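PDB 1M22: peptide amidase, which probably hydrolyses amide bonds, as a peptide amidase of the amidase signature family. Local coordinates for residues A[11-16]-A[177-182]; A[36-41]-A[49-54]; A[81-86]-A[115-120]; A[192-197]-A[225-230]; A[233-238]-A[472-477]. One frame throughout, in Å; residues are numbered along the deposited sequence.

Contact 1: A[11-16]-A[177-182]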
# COMPACT_ATOMS: atom_id res chain seq x y z
N THR A 11 9.64 -2.53 16.70
CA THR A 11 8.82 -2.06 17.81
C THR A 11 7.48 -1.51 17.33
O THR A 11 7.44 -0.61 16.49
CB THR A 11 9.56 -0.97 18.62
OG1 THR A 11 10.85 -1.46 19.00
CG2 THR A 11 8.77 -0.62 19.87
N ASP A 12 6.40 -2.07 17.85
CA ASP A 12 5.05 -1.66 17.47
C ASP A 12 4.69 -0.24 17.88
O ASP A 12 5.26 0.32 18.82
CB ASP A 12 4.01 -2.61 18.06
CG ASP A 12 4.10 -4.02 17.51
OD1 ASP A 12 4.11 -4.16 16.27
OD2 ASP A 12 4.17 -4.97 18.31
N VAL A 13 3.74 0.33 17.16
CA VAL A 13 3.27 1.68 17.42
C VAL A 13 2.81 1.84 18.87
O VAL A 13 3.16 2.81 19.54
CB VAL A 13 2.10 2.05 16.48
CG1 VAL A 13 1.48 3.38 16.89
CG2 VAL A 13 2.61 2.14 15.04
N ALA A 14 2.03 0.88 19.36
CA ALA A 14 1.52 0.94 20.72
C ALA A 14 2.64 0.94 21.75
O ALA A 14 2.54 1.57 22.80
CB ALA A 14 0.57 -0.22 20.98
N ASP A 15 3.72 0.21 21.45
CA ASP A 15 4.85 0.15 22.37
C ASP A 15 5.63 1.46 22.34
O ASP A 15 6.05 1.96 23.38
CB ASP A 15 5.75 -1.03 22.02
CG ASP A 15 5.11 -2.37 22.34
OD1 ASP A 15 4.79 -2.59 23.53
OD2 ASP A 15 4.93 -3.19 21.42
N LEU A 16 5.83 2.02 21.15
CA LEU A 16 6.54 3.29 21.04
C LEU A 16 5.73 4.35 21.79
O LEU A 16 6.29 5.19 22.49
CB LEU A 16 6.70 3.70 19.57
CG LEU A 16 7.64 2.83 18.73
CD1 LEU A 16 7.53 3.24 17.26
CD2 LEU A 16 9.08 2.97 19.23
N LEU A 177 12.92 2.16 8.68
CA LEU A 177 13.28 3.54 8.38
C LEU A 177 12.20 4.49 8.91
O LEU A 177 12.36 5.71 8.86
CB LEU A 177 13.43 3.74 6.87
CG LEU A 177 14.47 2.88 6.15
CD1 LEU A 177 14.58 3.34 4.71
CD2 LEU A 177 15.82 2.98 6.84
N ALA A 178 11.10 3.92 9.40
CA ALA A 178 10.00 4.68 9.97
C ALA A 178 9.14 3.70 10.75
O ALA A 178 9.31 2.49 10.63
CB ALA A 178 9.18 5.35 8.88
N SER A 179 8.21 4.21 11.55
CA SER A 179 7.32 3.35 12.32
C SER A 179 6.35 2.64 11.39
O SER A 179 6.20 1.42 11.44
CB SER A 179 6.55 4.16 13.35
OG SER A 179 5.51 3.39 13.93
N VAL A 180 5.69 3.43 10.54
CA VAL A 180 4.71 2.92 9.58
C VAL A 180 4.78 3.78 8.32
O VAL A 180 5.48 4.80 8.28
CB VAL A 180 3.28 3.00 10.16
CG1 VAL A 180 3.15 2.07 11.35
CG2 VAL A 180 2.96 4.43 10.57
N ALA A 181 4.04 3.38 7.29
CA ALA A 181 4.01 4.12 6.04
C ALA A 181 2.66 3.99 5.35
O ALA A 181 1.86 3.12 5.69
CB ALA A 181 5.12 3.63 5.10
N ILE A 182 2.42 4.88 4.39
CA ILE A 182 1.18 4.86 3.62
C ILE A 182 1.53 4.57 2.17
O ILE A 182 2.48 5.15 1.61
CB ILE A 182 0.45 6.23 3.65
CG1 ILE A 182 0.21 6.69 5.09
CG2 ILE A 182 -0.88 6.11 2.91
CD1 ILE A 182 -0.67 5.77 5.90
O HOH W 1 6.02 0.86 14.77
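The N-terminal end of helix 13-21 meets the beginning of an inner strand of the central sheet here, where Val-13 and Leu-16 close over Ser-179 and Val-180, where the chain enters strand 180-185. Val-13 does most of the touching through one branch: its CG2 lies 3.3 Å from Ser-179 OG and 3.7 Å from Val-180 CG1, and the two valine side chains cross at about a right angle. With CG1 anti to the backbone N (chi1 172°), it is CG2 that swings to the side of the amide and meets the strand. Leu-16, one turn on, adds CD1 at 3.9 Å from Ser-179 OG. The serine hydroxyl is thus lined by methyl groups, and a water 2.7 Å from Ser-179 OG is a polar partner. The same water donates to Thr-11 O, also at 2.7 Å, and so bridges the residues ahead of the helix to the strand. Asp-12 holds the N-cap position without using its side chain as a cap; its OD1 bonds to Ser-230 OG, while Asp-233 OD1 takes the helical amide of Val-13. Apolar packing with a single water bridge, seen here, joins an N-terminal helix to an inner strand of an alpha/beta fold with helices over a mixed sheet.

Contact 2: A[36-41]-A[49-54]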
# COMPACT_ATOMS: atom_id res chain seq x y z
N GLN A 36 18.66 9.21 10.97
CA GLN A 36 20.05 8.76 10.94
C GLN A 36 20.13 7.42 10.21
O GLN A 36 21.07 7.17 9.45
CB GLN A 36 20.59 8.64 12.36
CG GLN A 36 22.07 8.28 12.43
CD GLN A 36 22.62 8.36 13.84
OE1 GLN A 36 22.55 9.40 14.49
NE2 GLN A 36 23.18 7.25 14.31
N ARG A 37 19.15 6.55 10.45
CA ARG A 37 19.13 5.24 9.81
C ARG A 37 18.88 5.40 8.31
O ARG A 37 19.46 4.67 7.50
CB ARG A 37 18.05 4.36 10.46
CG ARG A 37 18.09 2.90 10.04
CD ARG A 37 17.18 2.07 10.93
NE ARG A 37 17.01 0.70 10.45
CZ ARG A 37 17.87 -0.29 10.64
NH1 ARG A 37 19.00 -0.09 11.31
NH2 ARG A 37 17.61 -1.49 10.15
N ILE A 38 18.04 6.35 7.94
CA ILE A 38 17.77 6.61 6.53
C ILE A 38 19.07 7.05 5.85
O ILE A 38 19.38 6.61 4.74
CB ILE A 38 16.69 7.71 6.36
CG1 ILE A 38 15.32 7.15 6.78
CG2 ILE A 38 16.65 8.21 4.92
CD1 ILE A 38 14.21 8.18 6.82
N ALA A 39 19.83 7.90 6.52
CA ALA A 39 21.09 8.36 5.96
C ALA A 39 22.09 7.22 5.79
O ALA A 39 22.84 7.18 4.81
CB ALA A 39 21.69 9.44 6.86
N ALA A 40 22.07 6.27 6.72
CA ALA A 40 23.00 5.14 6.69
C ALA A 40 22.64 3.97 5.78
O ALA A 40 23.53 3.25 5.32
CB ALA A 40 23.22 4.63 8.11
N LEU A 41 21.35 3.76 5.52
CA LEU A 41 20.93 2.63 4.70
C LEU A 41 20.23 2.99 3.39
O LEU A 41 20.28 2.23 2.43
CB LEU A 41 19.98 1.73 5.50
CG LEU A 41 20.53 1.05 6.75
CD1 LEU A 41 19.40 0.34 7.48
CD2 LEU A 41 21.63 0.07 6.37
N ARG A 49 17.34 3.47 -1.39
CA ARG A 49 16.62 4.51 -2.11
C ARG A 49 15.11 4.41 -1.95
O ARG A 49 14.34 4.60 -2.90
CB ARG A 49 16.98 4.51 -3.60
CG ARG A 49 18.46 4.76 -3.85
CD ARG A 49 18.69 5.41 -5.20
NE ARG A 49 18.31 6.82 -5.17
CZ ARG A 49 18.54 7.68 -6.17
NH1 ARG A 49 19.14 7.27 -7.27
NH2 ARG A 49 18.16 8.94 -6.05
N ALA A 50 14.67 4.13 -0.73
CA ALA A 50 13.25 4.03 -0.44
C ALA A 50 12.64 5.42 -0.23
O ALA A 50 11.46 5.64 -0.51
CB ALA A 50 13.03 3.18 0.81
N VAL A 51 13.46 6.36 0.24
CA VAL A 51 13.01 7.71 0.52
C VAL A 51 13.42 8.68 -0.59
O VAL A 51 14.61 8.92 -0.80
CB VAL A 51 13.57 8.19 1.87
CG1 VAL A 51 13.10 9.60 2.17
CG2 VAL A 51 13.13 7.25 2.98
N ILE A 52 12.43 9.24 -1.28
CA ILE A 52 12.69 10.16 -2.38
C ILE A 52 12.88 11.61 -1.92
O ILE A 52 13.57 12.38 -2.58
CB ILE A 52 11.54 10.04 -3.43
CG1 ILE A 52 11.93 10.77 -4.72
CG2 ILE A 52 10.23 10.55 -2.86
CD1 ILE A 52 10.96 10.53 -5.87
N GLU A 53 12.30 11.97 -0.77
CA GLU A 53 12.47 13.32 -0.25
C GLU A 53 12.20 13.37 1.25
O GLU A 53 11.22 12.80 1.73
CB GLU A 53 11.53 14.32 -0.95
CG GLU A 53 11.83 15.78 -0.61
CD GLU A 53 10.84 16.78 -1.19
OE1 GLU A 53 10.03 16.40 -2.06
OE2 GLU A 53 10.88 17.96 -0.78
N LEU A 54 13.07 14.04 1.98
CA LEU A 54 12.91 14.18 3.42
C LEU A 54 12.07 15.42 3.69
O LEU A 54 12.10 16.38 2.92
CB LEU A 54 14.26 14.33 4.11
CG LEU A 54 15.19 13.11 4.08
CD1 LEU A 54 16.55 13.48 4.64
CD2 LEU A 54 14.57 11.98 4.89
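Glu-53 OE1, two residues beyond the Val-51 that packs on Ile-38, is gripped twice, by a salt bridge from Arg-148 NH2 and a hydrogen bond from Ala-95 N. The other end of the segment is fixed by Asp-42, whose OD2 bonds to Ala-50 N and whose OD1 bonds to Val-51 N. The contact itself is wholly apolar. Ile-38 reaches across with CG1 anti to its carbonyl carbon (chi1 -72°) and an extended chi2 of 173°, which carries CD1 out to 4.1 Å from Val-51 CG2. Its CG2 branch lies equally near, 4.1 Å from the same Val-51 CG2, so that one valine methyl is met by both ends of the forked isoleucine, the side chains crossing roughly at right angles. Ile-38 CD1 also lies 4.3 Å from Leu-54 CD2. Val-51 and Leu-54 can both point at the helix although three residues apart, because Ile-52 and Glu-53 together face Lys-127 in a classic beta bulge that shifts the alternation. Strand 51-54 is an outermost strand of the mixed sheet, antiparallel to 123-128; helix 27-43 runs beside it, with Ile-38 also touching Leu-177 and Arg-37 NE bonded to Ala-175 O just after helix 167-174.

Contact 3: A[81-86]-A[115-120]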
# COMPACT_ATOMS: atom_id res chain seq x y z
N ILE A 81 4.40 9.73 16.52
CA ILE A 81 4.85 8.60 15.71
C ILE A 81 5.30 9.02 14.31
O ILE A 81 4.51 9.60 13.56
CB ILE A 81 3.72 7.55 15.58
CG1 ILE A 81 3.35 7.00 16.96
CG2 ILE A 81 4.15 6.42 14.64
CD1 ILE A 81 4.45 6.21 17.64
N PRO A 82 6.56 8.75 13.94
CA PRO A 82 7.08 9.12 12.62
C PRO A 82 6.66 8.15 11.52
O PRO A 82 6.78 6.93 11.68
CB PRO A 82 8.60 9.12 12.81
CG PRO A 82 8.78 9.22 14.30
CD PRO A 82 7.67 8.36 14.83
N LEU A 83 6.22 8.69 10.39
CA LEU A 83 5.80 7.86 9.27
C LEU A 83 6.24 8.43 7.92
O LEU A 83 6.68 9.58 7.83
CB LEU A 83 4.27 7.68 9.30
CG LEU A 83 3.37 8.92 9.28
CD1 LEU A 83 3.34 9.54 7.89
CD2 LEU A 83 1.96 8.51 9.70
N LEU A 84 6.12 7.60 6.88
CA LEU A 84 6.49 8.00 5.52
C LEU A 84 5.27 7.89 4.60
O LEU A 84 4.38 7.07 4.83
CB LEU A 84 7.62 7.10 5.00
CG LEU A 84 9.00 7.37 5.62
CD1 LEU A 84 9.88 6.15 5.41
CD2 LEU A 84 9.62 8.61 5.00
N LEU A 85 5.25 8.71 3.55
CA LEU A 85 4.14 8.75 2.60
C LEU A 85 4.59 8.51 1.17
O LEU A 85 5.54 9.14 0.71
CB LEU A 85 3.47 10.13 2.64
CG LEU A 85 2.94 10.67 3.97
CD1 LEU A 85 2.63 12.15 3.81
CD2 LEU A 85 1.69 9.89 4.38
N LYS A 86 3.90 7.62 0.46
CA LYS A 86 4.21 7.36 -0.95
C LYS A 86 4.17 8.71 -1.68
O LYS A 86 3.27 9.52 -1.42
CB LYS A 86 3.18 6.39 -1.53
CG LYS A 86 3.43 5.97 -2.97
CD LYS A 86 2.42 4.90 -3.36
CE LYS A 86 2.62 4.40 -4.78
NZ LYS A 86 1.64 3.32 -5.10
N ARG A 115 -3.89 15.32 6.40
CA ARG A 115 -4.40 16.25 7.40
C ARG A 115 -4.87 15.43 8.60
O ARG A 115 -4.66 15.81 9.75
CB ARG A 115 -5.56 17.07 6.83
CG ARG A 115 -5.15 17.97 5.66
CD ARG A 115 -6.10 19.15 5.48
NE ARG A 115 -7.44 18.77 5.05
CZ ARG A 115 -7.75 18.38 3.81
NH1 ARG A 115 -6.81 18.33 2.88
NH2 ARG A 115 -9.00 18.07 3.51
N ARG A 116 -5.50 14.29 8.33
CA ARG A 116 -5.97 13.44 9.42
C ARG A 116 -4.80 12.88 10.23
O ARG A 116 -4.85 12.84 11.46
CB ARG A 116 -6.82 12.28 8.90
CG ARG A 116 -8.18 12.69 8.35
CD ARG A 116 -9.05 11.46 8.10
NE ARG A 116 -9.45 10.82 9.35
CZ ARG A 116 -10.37 11.30 10.18
NH1 ARG A 116 -10.99 12.44 9.91
NH2 ARG A 116 -10.67 10.64 11.29
N LEU A 117 -3.74 12.45 9.55
CA LEU A 117 -2.57 11.91 10.25
C LEU A 117 -1.89 12.98 11.10
O LEU A 117 -1.50 12.71 12.23
CB LEU A 117 -1.57 11.33 9.24
CG LEU A 117 -1.97 10.00 8.62
CD1 LEU A 117 -1.05 9.68 7.46
CD2 LEU A 117 -1.92 8.90 9.67
N ARG A 118 -1.76 14.18 10.56
CA ARG A 118 -1.12 15.24 11.32
C ARG A 118 -1.98 15.67 12.51
O ARG A 118 -1.46 15.95 13.59
CB ARG A 118 -0.77 16.42 10.41
CG ARG A 118 0.52 16.18 9.63
CD ARG A 118 0.86 17.29 8.66
NE ARG A 118 2.29 17.27 8.34
CZ ARG A 118 2.81 17.64 7.18
NH1 ARG A 118 2.02 18.05 6.19
NH2 ARG A 118 4.12 17.59 6.99
N ASP A 119 -3.30 15.70 12.33
CA ASP A 119 -4.19 16.07 13.43
C ASP A 119 -4.08 15.00 14.52
O ASP A 119 -4.22 15.31 15.71
CB ASP A 119 -5.64 16.18 12.95
CG ASP A 119 -5.85 17.36 12.01
OD1 ASP A 119 -5.25 18.42 12.25
OD2 ASP A 119 -6.63 17.22 11.05
N ALA A 120 -3.82 13.76 14.12
CA ALA A 120 -3.67 12.65 15.05
C ALA A 120 -2.31 12.68 15.75
O ALA A 120 -2.04 11.87 16.64
CB ALA A 120 -3.85 11.32 14.31
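Leu-117 projects from helix 112-119 onto strand 82-86, and its atoms can be followed outward to Leu-83 and Leu-85. From CB, already directed at the strand, CG departs anti to the carbonyl carbon (chi1 -74°) and divides into two methyls that share the work. CD1 meets both partners: it lies 3.9 Å from Leu-83 CD2 and 4.1 Å from Leu-85 CD2. CD2 turns to one partner and sits 3.9 Å from Leu-83 CD2. The Leu-83 methyl is therefore straddled by the fork of Leu-117, at equal distance from its two prongs, whereas Leu-85 touches one prong alone and slides past in the opposite direction. Leu-83 achieves this with CG between its backbone N and carbonyl carbon (chi1 57°), a less common choice for leucine that tips its CD2 at the helix. Alternation along the strand explains the pairing, since residues 83 and 85 point to the helix and Leu-84 does not.

These elements belong to the beta-alpha-beta unit of strand 82-86, helix 112-119 and strand 123-128, the last lying parallel next to the first. Arg-118, on the same helix, looks elsewhere and forms salt bridges with Asp-110 and Glu-61. At the strand's end the active-site Lys-86 takes no part in this packing; its NZ is hydrogen-bonded to Ser-165 OG, Ser-166 OG and Thr-184 OG1. Chemically the contact consists of methyl groups in van der Waals range, with no hydrogen bond across it: it fixes distance and shape between helix and strand, and brings no charge of its own to the polar cluster around Lys-86.

Contact 4: A[192-197]-A[225-230]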
# COMPACT_ATOMS: atom_id res chain seq x y z
N CYS A 192 1.26 -6.43 -3.01
CA CYS A 192 2.39 -7.11 -3.64
C CYS A 192 3.73 -6.66 -3.05
O CYS A 192 4.52 -7.49 -2.61
CB CYS A 192 2.38 -6.90 -5.15
SG CYS A 192 3.16 -8.25 -6.05
N PRO A 193 4.00 -5.34 -3.03
CA PRO A 193 5.29 -4.96 -2.44
C PRO A 193 5.35 -5.26 -0.95
O PRO A 193 6.42 -5.51 -0.40
CB PRO A 193 5.41 -3.47 -2.78
CG PRO A 193 3.99 -3.02 -2.97
CD PRO A 193 3.35 -4.19 -3.68
N ALA A 194 4.21 -5.25 -0.27
CA ALA A 194 4.22 -5.57 1.15
C ALA A 194 4.69 -7.02 1.32
O ALA A 194 5.59 -7.31 2.11
CB ALA A 194 2.84 -5.38 1.75
N ALA A 195 4.11 -7.94 0.55
CA ALA A 195 4.48 -9.35 0.65
C ALA A 195 5.94 -9.58 0.24
O ALA A 195 6.67 -10.32 0.90
CB ALA A 195 3.56 -10.20 -0.22
N ILE A 196 6.34 -8.94 -0.86
CA ILE A 196 7.69 -9.07 -1.41
C ILE A 196 8.76 -8.59 -0.43
O ILE A 196 9.90 -9.10 -0.44
CB ILE A 196 7.77 -8.29 -2.75
CG1 ILE A 196 7.01 -9.06 -3.84
CG2 ILE A 196 9.23 -8.03 -3.15
CD1 ILE A 196 7.71 -10.32 -4.32
N ASN A 197 8.41 -7.63 0.42
CA ASN A 197 9.35 -7.09 1.40
C ASN A 197 9.06 -7.52 2.84
O ASN A 197 9.52 -6.89 3.79
CB ASN A 197 9.39 -5.56 1.27
CG ASN A 197 9.96 -5.10 -0.06
OD1 ASN A 197 11.17 -5.17 -0.28
ND2 ASN A 197 9.09 -4.65 -0.96
N GLY A 225 -3.59 3.05 1.72
CA GLY A 225 -3.70 2.03 2.74
C GLY A 225 -2.43 1.96 3.54
O GLY A 225 -1.37 2.39 3.08
N PRO A 226 -2.49 1.40 4.75
CA PRO A 226 -1.31 1.28 5.61
C PRO A 226 -0.36 0.15 5.25
O PRO A 226 -0.77 -0.88 4.71
CB PRO A 226 -1.92 1.09 6.99
CG PRO A 226 -3.12 0.25 6.69
CD PRO A 226 -3.69 0.91 5.45
N MET A 227 0.91 0.37 5.56
CA MET A 227 1.96 -0.62 5.37
C MET A 227 2.72 -0.56 6.69
O MET A 227 3.13 0.51 7.15
CB MET A 227 2.80 -0.24 4.15
CG MET A 227 1.94 -0.24 2.89
SD MET A 227 2.72 0.19 1.33
CE MET A 227 3.40 -1.40 0.82
N ALA A 228 2.88 -1.73 7.31
CA ALA A 228 3.50 -1.82 8.62
C ALA A 228 4.10 -3.19 8.84
O ALA A 228 3.85 -4.12 8.08
CB ALA A 228 2.44 -1.54 9.68
N ARG A 229 4.89 -3.32 9.90
CA ARG A 229 5.51 -4.60 10.19
C ARG A 229 4.56 -5.55 10.90
O ARG A 229 4.78 -6.76 10.92
CB ARG A 229 6.77 -4.39 11.03
CG ARG A 229 7.91 -3.71 10.28
CD ARG A 229 9.06 -3.37 11.21
NE ARG A 229 8.65 -2.42 12.24
CZ ARG A 229 8.56 -1.10 12.06
NH1 ARG A 229 8.87 -0.56 10.89
NH2 ARG A 229 8.15 -0.33 13.05
N SER A 230 3.48 -5.00 11.46
CA SER A 230 2.51 -5.81 12.18
C SER A 230 1.08 -5.39 11.87
O SER A 230 0.82 -4.27 11.45
CB SER A 230 2.73 -5.68 13.69
OG SER A 230 2.36 -4.39 14.14
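Met-227 leaves strand 223-228 with CG anti to its carbonyl carbon (chi1 -62°), continues straight through chi2, and bends at chi3 (86°), which lays the terminal methyl CE against Pro-193 and Ala-194 of helix 191-196. CE is the touching atom throughout. It stands 4.1 Å from Ala-194 CB, 4.1 Å from Ala-194 N and 4.2 Å from Pro-193 CG, and the methionine crosses the proline ring at about a right angle. The end of the short helix is fastened by Asn-197: its ND2 donates to Pro-193 O at 2.9 Å with an N-H...O angle of 150°, and its backbone N donates to the same Pro-193 O at 3.0 Å. The two donors come from opposite faces of the carbonyl plane, so one oxygen holds both the side chain and the backbone of Asn-197; ND2 bonds to Pro-162 O as well. The active site is close by, with the side chain of Pro-193 about 5 Å from that of the nucleophile Ser-189. Met-227 is also flanked by Ser-169 and Ala-170 of helix 167-174, and Ala-194 touches Thr-448 of strand 446-454, while Pro-226 and Ala-228, the strand neighbours of Met-227, pack on helix 231-241.

Contact 5: A[233-238]-A[472-477]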
# COMPACT_ATOMS: atom_id res chain seq x y z
N ASP A 233 -0.11 -2.44 14.02
CA ASP A 233 0.33 -1.14 13.52
C ASP A 233 -0.54 -0.70 12.34
O ASP A 233 -0.92 0.47 12.23
CB ASP A 233 1.80 -1.20 13.08
CG ASP A 233 2.77 -1.23 14.25
OD1 ASP A 233 2.31 -1.29 15.41
OD2 ASP A 233 3.99 -1.19 13.99
N ALA A 234 -0.85 -1.63 11.44
CA ALA A 234 -1.68 -1.31 10.29
C ALA A 234 -3.07 -0.86 10.75
O ALA A 234 -3.65 0.07 10.18
CB ALA A 234 -1.80 -2.51 9.37
N ALA A 235 -3.60 -1.52 11.77
CA ALA A 235 -4.92 -1.19 12.31
C ALA A 235 -4.92 0.21 12.92
O ALA A 235 -5.90 0.95 12.78
CB ALA A 235 -5.35 -2.23 13.35
N ALA A 236 -3.84 0.57 13.59
CA ALA A 236 -3.74 1.90 14.19
C ALA A 236 -3.76 2.97 13.11
O ALA A 236 -4.43 3.99 13.24
CB ALA A 236 -2.45 2.00 15.01
N VAL A 237 -3.03 2.73 12.02
CA VAL A 237 -3.00 3.69 10.93
C VAL A 237 -4.36 3.81 10.25
O VAL A 237 -4.83 4.91 9.96
CB VAL A 237 -1.92 3.31 9.89
CG1 VAL A 237 -2.01 4.24 8.69
CG2 VAL A 237 -0.54 3.42 10.52
N LEU A 238 -5.02 2.67 10.01
CA LEU A 238 -6.32 2.69 9.36
C LEU A 238 -7.32 3.49 10.19
O LEU A 238 -8.13 4.24 9.66
CB LEU A 238 -6.85 1.26 9.15
CG LEU A 238 -8.09 1.16 8.24
CD1 LEU A 238 -7.72 1.57 6.83
CD2 LEU A 238 -8.62 -0.26 8.25
N LYS A 472 -13.43 -7.66 10.26
CA LYS A 472 -13.29 -9.11 10.27
C LYS A 472 -11.95 -9.56 9.71
O LYS A 472 -11.32 -10.48 10.24
CB LYS A 472 -14.43 -9.75 9.46
CG LYS A 472 -14.40 -11.27 9.46
CD LYS A 472 -15.40 -11.86 8.47
CE LYS A 472 -16.84 -11.51 8.83
NZ LYS A 472 -17.79 -12.11 7.85
N LEU A 473 -11.50 -8.93 8.63
CA LEU A 473 -10.22 -9.30 8.04
C LEU A 473 -9.08 -9.05 9.01
O LEU A 473 -8.15 -9.84 9.10
CB LEU A 473 -9.97 -8.53 6.74
CG LEU A 473 -10.83 -8.90 5.54
CD1 LEU A 473 -10.35 -8.13 4.32
CD2 LEU A 473 -10.75 -10.40 5.28
N ILE A 474 -9.17 -7.96 9.75
CA ILE A 474 -8.13 -7.64 10.72
C ILE A 474 -8.12 -8.66 11.86
O ILE A 474 -7.05 -9.11 12.28
CB ILE A 474 -8.32 -6.21 11.28
CG1 ILE A 474 -7.93 -5.20 10.19
CG2 ILE A 474 -7.46 -6.01 12.53
CD1 ILE A 474 -8.25 -3.76 10.53
N GLU A 475 -9.30 -9.04 12.35
CA GLU A 475 -9.39 -10.04 13.42
C GLU A 475 -8.72 -11.34 12.98
O GLU A 475 -7.94 -11.94 13.73
CB GLU A 475 -10.84 -10.39 13.75
CG GLU A 475 -11.75 -9.26 14.16
CD GLU A 475 -13.13 -9.76 14.55
OE1 GLU A 475 -13.68 -10.61 13.81
OE2 GLU A 475 -13.66 -9.31 15.58
N MET A 476 -9.04 -11.78 11.77
CA MET A 476 -8.49 -13.03 11.25
C MET A 476 -6.99 -12.96 10.99
O MET A 476 -6.25 -13.87 11.35
CB MET A 476 -9.25 -13.42 9.98
CG MET A 476 -10.71 -13.75 10.26
SD MET A 476 -11.70 -14.20 8.82
CE MET A 476 -11.10 -15.76 8.50
N ALA A 477 -6.55 -11.86 10.37
CA ALA A 477 -5.14 -11.68 10.07
C ALA A 477 -4.32 -11.58 11.35
O ALA A 477 -3.23 -12.13 11.45
CB ALA A 477 -4.96 -10.42 9.22
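Segments 233-238 and 472-477 are both regular helix, and they come nearest at Ala-235 and Ile-474, whose CA atoms are 7.4 Å apart. Across that separation Ile-474 supplies the reach. Its CG1 stands anti to the carbonyl carbon and chi2 is extended at 172°, so CD1 is carried well away from its own helix. This single methyl meets two residues one turn apart on the partner: it is 4.3 Å from Ala-235 CB and 4.2 Å from Leu-238 CD2. The alanine permits the close backbone approach, and the leucine, with CG anti to the backbone N (chi1 -169°), sends its CD2 to the same methyl. The side chains of Leu-238 and Ile-474 cross obliquely.

Both helices belong to the helical layer on one side of the mixed eleven-stranded sheet. Helix 231-241 rests on strands 180-185 and 223-228 through Val-237, which touches Val-180, Ile-182 and Pro-226; helix 470-484 rests on strand 446-454, where Ala-477 meets Leu-447 and Val-449. Strand 200-203 lies between 223-228 and 446-454 in the sheet. Charged groups of segment 472-477 have partners elsewhere: Glu-475 OE2 forms a salt bridge with Arg-265 NE, and Lys-472 NZ with Asp-411 OD2.

Contacts 1, 3 and 4 share the middle of the sheet: strand 180-185 of contact 1 pairs with 82-86 of contact 3 (Ile-182 N to Leu-84 O, 3.0 Å) and with 223-228 of contact 4 (Ala-181 O to Met-227 N, 2.9 Å). Contact 5 joins through helix 231-241, where Ile-182 CD1 packs 3.5 Å from Val-237 CG1. Contact 2, at the sheet edge, reaches contact 1 (Ile-38 CD1 to Leu-177 O, 3.7 Å) and contact 3 (Val-51 CG2 to Leu-84 CD1, 4.2 Å). Contact 4 is close to the active site, the Pro-193 side chain about 5 Å from that of Ser-189 and the Met-227 side chain about 7 Å from that of Lys-86; contact 3 carries Lys-86 at its strand end but packs away from it.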